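Local structure of dioxygenase (Pseudomonas brassicacearum, 5V2D) at residues T28-G33 and I326-P331; A34-S39 and D78-G83; N120-Y123 and F127-D130. The protein probably cleaves the central carbon-carbon double bond of lignostilbenes with molecular oxygen at an iron centre, giving two aldehydes. All blocks are in the same frame, centred on the assembly; numbering follows the deposited sequence.

Interaction 1: T28-G33 and I326-P331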
loop_
_atom_site.group_PDB
_atom_site.type_symbol
_atom_site.label_atom_id
_atom_site.label_comp_id
_atom_site.label_asym_id
_atom_site.label_seq_id
_atom_site.Cartn_x
_atom_site.Cartn_y
_atom_site.Cartn_z
ATOM N N THR A 28 -10.104 2.714 -20.904
ATOM C CA THR A 28 -8.734 2.991 -20.662
ATOM C C THR A 28 -8.052 1.816 -19.925
ATOM O O THR A 28 -8.707 0.911 -19.392
ATOM C CB THR A 28 -8.593 4.275 -19.814
ATOM O OG1 THR A 28 -9.401 4.126 -18.670
ATOM C CG2 THR A 28 -9.195 5.432 -20.601
ATOM N N PRO A 29 -6.714 1.856 -19.851
ATOM C CA PRO A 29 -5.988 0.774 -19.178
ATOM C C PRO A 29 -6.372 0.590 -17.683
ATOM O O PRO A 29 -6.354 -0.509 -17.190
ATOM C CB PRO A 29 -4.532 1.209 -19.311
ATOM C CG PRO A 29 -4.500 2.010 -20.628
ATOM C CD PRO A 29 -5.800 2.767 -20.579
ATOM N N GLU A 30 -6.766 1.673 -17.020
ATOM C CA GLU A 30 -7.118 1.702 -15.615
ATOM C C GLU A 30 -8.429 1.041 -15.369
ATOM O O GLU A 30 -8.810 0.874 -14.226
ATOM C CB GLU A 30 -7.212 3.140 -15.088
ATOM C CG GLU A 30 -5.934 3.928 -15.142
ATOM C CD GLU A 30 -5.604 4.559 -16.516
ATOM O OE1 GLU A 30 -4.537 5.185 -16.562
ATOM O OE2 GLU A 30 -6.338 4.511 -17.518
ATOM N N PHE A 31 -9.175 0.761 -16.443
ATOM C CA PHE A 31 -10.432 0.033 -16.362
ATOM C C PHE A 31 -10.488 -1.246 -17.185
ATOM O O PHE A 31 -11.526 -1.789 -17.334
ATOM C CB PHE A 31 -11.635 0.971 -16.642
ATOM C CG PHE A 31 -11.793 2.052 -15.629
ATOM C CD1 PHE A 31 -12.563 1.860 -14.496
ATOM C CD2 PHE A 31 -11.128 3.229 -15.754
ATOM C CE1 PHE A 31 -12.613 2.867 -13.469
ATOM C CE2 PHE A 31 -11.221 4.250 -14.793
ATOM C CZ PHE A 31 -11.931 4.074 -13.651
ATOM N N SER A 32 -9.357 -1.747 -17.634
ATOM C CA SER A 32 -9.311 -2.834 -18.593
ATOM C C SER A 32 -8.417 -3.998 -18.148
ATOM O O SER A 32 -7.559 -3.835 -17.288
ATOM C CB SER A 32 -8.701 -2.321 -19.915
ATOM O OG SER A 32 -9.439 -1.236 -20.387
ATOM N N GLY A 33 -8.695 -5.186 -18.768
ATOM C CA GLY A 33 -7.846 -6.313 -18.557
ATOM C C GLY A 33 -8.147 -7.002 -17.231
ATOM O O GLY A 33 -9.001 -6.541 -16.454
ATOM N N ILE A 326 7.332 7.846 -11.605
ATOM C CA ILE A 326 6.462 6.722 -12.043
ATOM C C ILE A 326 4.948 7.065 -12.018
ATOM O O ILE A 326 4.117 6.298 -12.489
ATOM C CB ILE A 326 6.736 5.498 -11.146
ATOM C CG1 ILE A 326 6.340 4.195 -11.883
ATOM C CG2 ILE A 326 6.048 5.659 -9.789
ATOM C CD1 ILE A 326 7.008 2.899 -11.347
ATOM N N PHE A 327 4.610 8.208 -11.434
ATOM C CA PHE A 327 3.249 8.661 -11.282
ATOM C C PHE A 327 2.867 9.534 -12.461
ATOM O O PHE A 327 2.924 10.750 -12.409
ATOM C CB PHE A 327 3.022 9.258 -9.846
ATOM C CG PHE A 327 3.020 8.177 -8.697
ATOM C CD1 PHE A 327 2.804 6.779 -8.956
ATOM C CD2 PHE A 327 3.209 8.539 -7.392
ATOM C CE1 PHE A 327 2.777 5.807 -7.896
ATOM C CE2 PHE A 327 3.195 7.596 -6.345
ATOM C CZ PHE A 327 2.967 6.228 -6.581
ATOM N N TYR A 328 2.415 8.860 -13.538
ATOM C CA TYR A 328 1.978 9.568 -14.756
ATOM C C TYR A 328 0.843 10.571 -14.497
ATOM O O TYR A 328 0.773 11.563 -15.186
ATOM C CB TYR A 328 1.678 8.574 -15.938
ATOM C CG TYR A 328 0.454 7.713 -15.675
ATOM C CD1 TYR A 328 0.561 6.405 -15.097
ATOM C CD2 TYR A 328 -0.832 8.247 -15.906
ATOM C CE1 TYR A 328 -0.584 5.657 -14.790
ATOM C CE2 TYR A 328 -1.986 7.508 -15.611
ATOM C CZ TYR A 328 -1.861 6.219 -15.052
ATOM O OH TYR A 328 -3.075 5.554 -14.762
ATOM N N PHE A 329 0.015 10.381 -13.446
ATOM C CA PHE A 329 -1.130 11.280 -13.122
ATOM C C PHE A 329 -0.738 12.440 -12.258
ATOM O O PHE A 329 -1.577 13.317 -11.900
ATOM C CB PHE A 329 -2.250 10.431 -12.422
ATOM C CG PHE A 329 -1.717 9.340 -11.511
ATOM C CD1 PHE A 329 -1.486 8.068 -11.971
ATOM C CD2 PHE A 329 -1.382 9.623 -10.196
ATOM C CE1 PHE A 329 -0.936 7.063 -11.142
ATOM C CE2 PHE A 329 -0.852 8.598 -9.362
ATOM C CZ PHE A 329 -0.620 7.345 -9.822
ATOM N N PHE A 330 0.549 12.493 -11.868
ATOM C CA PHE A 330 1.080 13.699 -11.229
ATOM C C PHE A 330 2.283 14.236 -12.037
ATOM O O PHE A 330 3.372 14.319 -11.534
ATOM C CB PHE A 330 1.543 13.443 -9.775
ATOM C CG PHE A 330 0.485 12.780 -8.867
ATOM C CD1 PHE A 330 -0.823 13.267 -8.821
ATOM C CD2 PHE A 330 0.823 11.718 -8.019
ATOM C CE1 PHE A 330 -1.755 12.697 -7.988
ATOM C CE2 PHE A 330 -0.094 11.167 -7.161
ATOM C CZ PHE A 330 -1.404 11.631 -7.171
ATOM N N PRO A 331 2.051 14.605 -13.304
ATOM C CA PRO A 331 3.188 14.965 -14.162
ATOM C C PRO A 331 3.855 16.221 -13.691
ATOM O O PRO A 331 3.211 17.077 -12.993
ATOM C CB PRO A 331 2.547 15.176 -15.562
ATOM C CG PRO A 331 1.126 15.599 -15.235
ATOM C CD PRO A 331 0.760 14.745 -14.005
#

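Interaction 2: A34-S39 and D78-G83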
loop_
_atom_site.group_PDB
_atom_site.type_symbol
_atom_site.label_atom_id
_atom_site.label_comp_id
_atom_site.label_asym_id
_atom_site.label_seq_id
_atom_site.Cartn_x
_atom_site.Cartn_y
_atom_site.Cartn_z
ATOM N N ALA A 34 -7.458 -8.091 -16.976
ATOM C CA ALA A 34 -7.713 -8.880 -15.777
ATOM C C ALA A 34 -7.400 -8.113 -14.510
ATOM O O ALA A 34 -8.107 -8.244 -13.520
ATOM C CB ALA A 34 -6.873 -10.142 -15.807
ATOM N N LEU A 35 -6.388 -7.306 -14.524
ATOM C CA LEU A 35 -6.011 -6.577 -13.308
ATOM C C LEU A 35 -7.026 -5.411 -12.980
ATOM O O LEU A 35 -7.324 -5.216 -11.806
ATOM C CB LEU A 35 -4.637 -6.000 -13.443
ATOM C CG LEU A 35 -3.540 -6.845 -12.782
ATOM C CD1 LEU A 35 -3.631 -8.293 -12.988
ATOM C CD2 LEU A 35 -2.164 -6.301 -12.926
ATOM N N TYR A 36 -7.458 -4.665 -13.979
ATOM C CA TYR A 36 -8.142 -3.391 -13.718
ATOM C C TYR A 36 -9.585 -3.278 -14.142
ATOM O O TYR A 36 -10.254 -2.306 -13.817
ATOM C CB TYR A 36 -7.296 -2.182 -14.227
ATOM C CG TYR A 36 -5.939 -2.161 -13.558
ATOM C CD1 TYR A 36 -5.813 -1.869 -12.180
ATOM C CD2 TYR A 36 -4.770 -2.475 -14.260
ATOM C CE1 TYR A 36 -4.620 -1.901 -11.544
ATOM C CE2 TYR A 36 -3.535 -2.489 -13.601
ATOM C CZ TYR A 36 -3.478 -2.253 -12.244
ATOM O OH TYR A 36 -2.296 -2.272 -11.574
ATOM N N LYS A 37 -10.134 -4.303 -14.781
ATOM C CA LYS A 37 -11.508 -4.274 -15.034
ATOM C C LYS A 37 -12.252 -4.222 -13.686
ATOM O O LYS A 37 -11.878 -4.896 -12.728
ATOM C CB LYS A 37 -11.923 -5.489 -15.830
ATOM C CG LYS A 37 -13.345 -5.584 -16.232
ATOM C CD LYS A 37 -13.601 -6.938 -16.984
ATOM C CE LYS A 37 -12.746 -7.153 -18.243
ATOM N NZ LYS A 37 -12.866 -8.592 -18.654
ATOM N N PRO A 38 -13.316 -3.444 -13.625
ATOM C CA PRO A 38 -14.063 -3.338 -12.325
ATOM C C PRO A 38 -14.649 -4.672 -11.947
ATOM O O PRO A 38 -14.967 -5.471 -12.829
ATOM C CB PRO A 38 -15.221 -2.397 -12.711
ATOM C CG PRO A 38 -14.600 -1.528 -13.855
ATOM C CD PRO A 38 -13.928 -2.599 -14.682
ATOM N N SER A 39 -14.742 -4.941 -10.661
ATOM C CA SER A 39 -15.375 -6.199 -10.170
ATOM C C SER A 39 -16.684 -5.854 -9.480
ATOM O O SER A 39 -17.754 -6.185 -9.968
ATOM C CB SER A 39 -14.429 -6.916 -9.207
ATOM O OG SER A 39 -15.070 -7.894 -8.460
ATOM N N ASP A 78 -10.222 8.149 -14.687
ATOM C CA ASP A 78 -9.761 8.141 -13.315
ATOM C C ASP A 78 -8.561 7.276 -13.151
ATOM O O ASP A 78 -8.119 6.655 -14.111
ATOM C CB ASP A 78 -10.888 7.710 -12.371
ATOM C CG ASP A 78 -10.772 8.331 -10.937
ATOM O OD1 ASP A 78 -9.784 9.108 -10.576
ATOM O OD2 ASP A 78 -11.764 7.972 -10.193
ATOM N N ILE A 79 -7.991 7.263 -11.952
ATOM C CA ILE A 79 -6.764 6.514 -11.685
ATOM C C ILE A 79 -7.106 5.382 -10.729
ATOM O O ILE A 79 -8.155 5.436 -9.978
ATOM C CB ILE A 79 -5.629 7.393 -11.194
ATOM C CG1 ILE A 79 -5.898 7.920 -9.774
ATOM C CG2 ILE A 79 -5.374 8.511 -12.232
ATOM C CD1 ILE A 79 -4.764 8.660 -9.155
ATOM N N PHE A 80 -6.270 4.348 -10.759
ATOM C CA PHE A 80 -6.539 3.148 -9.933
ATOM C C PHE A 80 -6.611 3.470 -8.470
ATOM O O PHE A 80 -7.481 2.953 -7.759
ATOM C CB PHE A 80 -5.407 2.124 -10.189
ATOM C CG PHE A 80 -5.420 0.946 -9.251
ATOM C CD1 PHE A 80 -4.372 0.734 -8.431
ATOM C CD2 PHE A 80 -6.440 0.071 -9.272
ATOM C CE1 PHE A 80 -4.310 -0.390 -7.583
ATOM C CE2 PHE A 80 -6.443 -1.022 -8.407
ATOM C CZ PHE A 80 -5.350 -1.244 -7.572
ATOM N N PHE A 81 -5.777 4.381 -7.996
ATOM C CA PHE A 81 -5.711 4.754 -6.592
ATOM C C PHE A 81 -6.997 5.452 -6.074
ATOM O O PHE A 81 -7.088 5.756 -4.891
ATOM C CB PHE A 81 -4.517 5.671 -6.298
ATOM C CG PHE A 81 -3.175 5.070 -6.490
ATOM C CD1 PHE A 81 -2.917 3.728 -6.393
ATOM C CD2 PHE A 81 -2.054 5.932 -6.548
ATOM C CE1 PHE A 81 -1.627 3.188 -6.576
ATOM C CE2 PHE A 81 -0.742 5.428 -6.656
ATOM C CZ PHE A 81 -0.535 4.043 -6.713
ATOM N N ASN A 82 -7.941 5.741 -6.953
ATOM C CA ASN A 82 -9.131 6.504 -6.552
ATOM C C ASN A 82 -10.406 5.661 -6.325
ATOM O O ASN A 82 -11.452 6.190 -6.025
ATOM C CB ASN A 82 -9.426 7.588 -7.565
ATOM C CG ASN A 82 -10.093 8.827 -6.946
ATOM O OD1 ASN A 82 -10.110 9.022 -5.668
ATOM N ND2 ASN A 82 -10.576 9.691 -7.827
ATOM N N GLY A 83 -10.301 4.351 -6.407
ATOM C CA GLY A 83 -11.485 3.498 -6.371
ATOM C C GLY A 83 -11.941 3.228 -4.927
ATOM O O GLY A 83 -11.105 3.137 -4.022
#

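Interaction 3: N120-Y123 and F127-D130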
loop_
_atom_site.group_PDB
_atom_site.type_symbol
_atom_site.label_atom_id
_atom_site.label_comp_id
_atom_site.label_asym_id
_atom_site.label_seq_id
_atom_site.Cartn_x
_atom_site.Cartn_y
_atom_site.Cartn_z
ATOM N N ASN A 120 -17.705 12.154 -7.642
ATOM C CA ASN A 120 -16.397 12.545 -7.247
ATOM C C ASN A 120 -15.483 12.690 -8.497
ATOM O O ASN A 120 -15.540 11.873 -9.414
ATOM C CB ASN A 120 -15.865 11.566 -6.184
ATOM C CG ASN A 120 -16.630 11.638 -4.861
ATOM O OD1 ASN A 120 -17.761 11.188 -4.769
ATOM N ND2 ASN A 120 -15.999 12.201 -3.837
ATOM N N GLY A 121 -14.678 13.739 -8.497
ATOM C CA GLY A 121 -13.866 14.136 -9.593
ATOM C C GLY A 121 -12.436 13.654 -9.506
ATOM O O GLY A 121 -12.174 12.461 -9.278
ATOM N N VAL A 122 -11.530 14.623 -9.646
ATOM C CA VAL A 122 -10.119 14.381 -9.735
ATOM C C VAL A 122 -9.617 13.863 -8.409
ATOM O O VAL A 122 -10.046 14.356 -7.336
ATOM C CB VAL A 122 -9.386 15.705 -10.127
ATOM C CG1 VAL A 122 -7.880 15.572 -9.990
ATOM C CG2 VAL A 122 -9.733 16.106 -11.602
ATOM N N TYR A 123 -8.705 12.892 -8.465
ATOM C CA TYR A 123 -8.084 12.278 -7.274
ATOM C C TYR A 123 -7.632 13.329 -6.281
ATOM O O TYR A 123 -6.826 14.226 -6.622
ATOM C CB TYR A 123 -6.906 11.378 -7.679
ATOM C CG TYR A 123 -6.156 10.729 -6.564
ATOM C CD1 TYR A 123 -4.927 11.210 -6.176
ATOM C CD2 TYR A 123 -6.696 9.622 -5.827
ATOM C CE1 TYR A 123 -4.200 10.596 -5.111
ATOM C CE2 TYR A 123 -5.951 9.021 -4.801
ATOM C CZ TYR A 123 -4.711 9.497 -4.453
ATOM O OH TYR A 123 -3.958 9.024 -3.379
ATOM N N PHE A 127 -12.436 20.044 -4.875
ATOM C CA PHE A 127 -13.006 21.150 -5.667
ATOM C C PHE A 127 -13.616 20.701 -6.965
ATOM O O PHE A 127 -14.357 21.460 -7.511
ATOM C CB PHE A 127 -11.951 22.265 -5.958
ATOM C CG PHE A 127 -11.321 22.817 -4.711
ATOM C CD1 PHE A 127 -12.090 23.646 -3.849
ATOM C CD2 PHE A 127 -10.000 22.488 -4.336
ATOM C CE1 PHE A 127 -11.528 24.163 -2.668
ATOM C CE2 PHE A 127 -9.470 22.979 -3.140
ATOM C CZ PHE A 127 -10.217 23.840 -2.327
ATOM N N THR A 128 -13.321 19.498 -7.476
ATOM C CA THR A 128 -13.893 19.023 -8.715
ATOM C C THR A 128 -15.026 18.051 -8.474
ATOM O O THR A 128 -15.548 17.482 -9.434
ATOM C CB THR A 128 -12.830 18.289 -9.529
ATOM O OG1 THR A 128 -12.334 17.134 -8.797
ATOM C CG2 THR A 128 -11.729 19.245 -9.830
ATOM N N ASN A 129 -15.455 17.858 -7.202
ATOM C CA ASN A 129 -16.574 16.964 -6.957
ATOM C C ASN A 129 -17.910 17.585 -7.373
ATOM O O ASN A 129 -18.044 18.775 -7.360
ATOM C CB ASN A 129 -16.663 16.571 -5.478
ATOM C CG ASN A 129 -15.527 15.658 -5.043
ATOM O OD1 ASN A 129 -14.797 15.148 -5.859
ATOM N ND2 ASN A 129 -15.361 15.494 -3.747
ATOM N N ASP A 130 -18.917 16.768 -7.582
ATOM C CA ASP A 130 -20.335 17.242 -7.664
ATOM C C ASP A 130 -20.696 17.777 -6.299
ATOM O O ASP A 130 -20.222 17.317 -5.262
ATOM C CB ASP A 130 -21.171 16.020 -7.998
ATOM C CG ASP A 130 -22.637 16.326 -8.281
ATOM O OD1 ASP A 130 -23.426 16.668 -7.378
ATOM O OD2 ASP A 130 -23.014 16.043 -9.431
HETATM O O HOH W 1 -12.131 14.187 -5.603
#

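Interaction 1: T28-G33 and I326-P331
Glu30 and Tyr328 are the two residues that meet here, joining an N-terminal loop to a loop of the seven-bladed beta-propeller expected for carotenoid cleavage oxygenases. The loop of 28-33 precedes helix 33-36. The loop of 326-331 joins strands 314-322 and 345-353, which pair in one sheet.

The polar contact runs between Glu30 OE1 and Tyr328 OH, modelled 2.3 Å apart. That is very short for a hydrogen bond, so the exact length is doubtful. The side chains arrive from opposite directions. The carboxylate and the phenol ring are turned 53° against each other. Tyr328 CG sits between the backbone N and the carbonyl carbon (chi1 68°), which sends the ring across to the glutamate. Glu30 bends at chi2 (82°) to meet it.

Backbone bonds shape each loop. Phe327 to Phe330 form a type I beta turn, with Phe330 N bonded to Phe327 O at 3.0 Å. In the other segment Phe31 N bonds Thr28 O at 3.0 Å.

Aromatic packing continues behind the tyrosine. Phe330 meets Phe269 edge-to-face outside the two segments, and Phe329 CD2 stands 3.5 Å above the ring plane of Phe330, over its centre. Phe329 CD1 stands 3.6 Å above the ring plane of Tyr328, likewise over its centre.

Interaction 2: A34-S39 and D78-G83
The ring of Tyr36 turns its edge to a face of Phe80 in a T-shaped aromatic pair. Tyr36 CE1 does most of the touching. It lies over the Phe80 face, displaced toward the rim, and comes within 3.5 Å of Phe80 CD2. Tyr36 CD1 follows at 3.6 Å from the same Phe80 CD2. The ring centroids are 5.0 Å apart and the planes stand at 72°. Leu35 CB lies over one face of the Tyr36 ring, 3.6 Å above its plane. Phe80 CG is anti to the backbone N (chi1 170°), a setting that brings its ring out to the tyrosine edge.

Both rings are buried. The phenol oxygen is not left bare: Tyr36 OH is hydrogen-bonded to Phe408 O and also has Gln409 OE1 as a partner.

The pair joins short helix 33-36 to the connection between strands 60-67 and 85-93, neighbours in one sheet of the beta-propeller. The side chain of Phe80 is about 10 Å from the bound iron(III), so the packing belongs to the outer surroundings of the metal centre.

The turn carrying Phe80 has its own polar support. Asp78 OD1 takes a bond from Asn82 ND2 at 2.9 Å. It uses the syn lone pair and lies close to the amide plane of Asn82. A weak bond from Ile79 N reaches the same Asp78 OD1, also at 2.9 Å. On the helix side, Arg489 NH1 bonds the backbone oxygens of Ala34 and Lys37, and Arg491 NH1 bonds Tyr36 O.

Interaction 3: N120-Y123 and F127-D130
Thr128 meets Val122 and Gly121 through its hydroxyl. Val122 N donates to Thr128 OG1 at 2.8 Å, and the same oxygen is hydrogen-bonded to Asn125 O. OG1 lies between the backbone N and the carbonyl carbon of Thr128 (chi1 61°), facing the opposite backbone. Gly121 CA is 3.5 Å from Thr128 OG1. A side chain on Gly121 would run into this hydroxyl. Thr128 CG2 and Val122 CG2 make a looser apolar contact at 4.1 Å.

Asn129 follows and grips the backbone with its carboxamide oxygen. Gly121 N donates to Asn129 OD1 at 3.0 Å. The bond is nearly straight at 169°, with the donor tilted somewhat from the carbonyl plane. A water bridges Asn129 OD1 and Val122 O. The amide nitrogens Asn129 ND2 and Asn120 ND2 are 3.4 Å apart, two donors that share Asn137 OD1 as acceptor. Their amide planes are 62° apart. With a leucine in place of Asn129, Gly121 N would probably lose its acceptor, and the water and Asn137 OD1 would each lose a partner.

Asp130 leads its side chain off to a salt bridge with Arg117, while its backbone pairs with Leu119. Side-chain oxygens accepting backbone N-H groups across a chain reversal, as here, are typical of irregular loops; this one belongs to the long connection between helix 107-115 and strand 143-147 of the beta-propeller enzyme.

Interactions 1 and 2 are neighbours, with centres about 9 Å apart. Interaction 3 lies about 17 Å from each, centre to centre. All three are on the same side of the chain's centre. Along the chain, 28-33 runs directly into 34-39; 78-83 and the 120-130 loop follow, and 326-331 comes last. Interactions 2 and 3 are thus in series, both nested inside the loop closed by interaction 1. Tyr123 links the groups: it packs on Ile79, Phe81 and Asn82 of interaction 2, and on Phe330 of interaction 1. Interaction 1 alone reaches a blade distant in sequence; interaction 2 joins helix 33-36 to a nearby strand connection, and interaction 3 is local to one long loop.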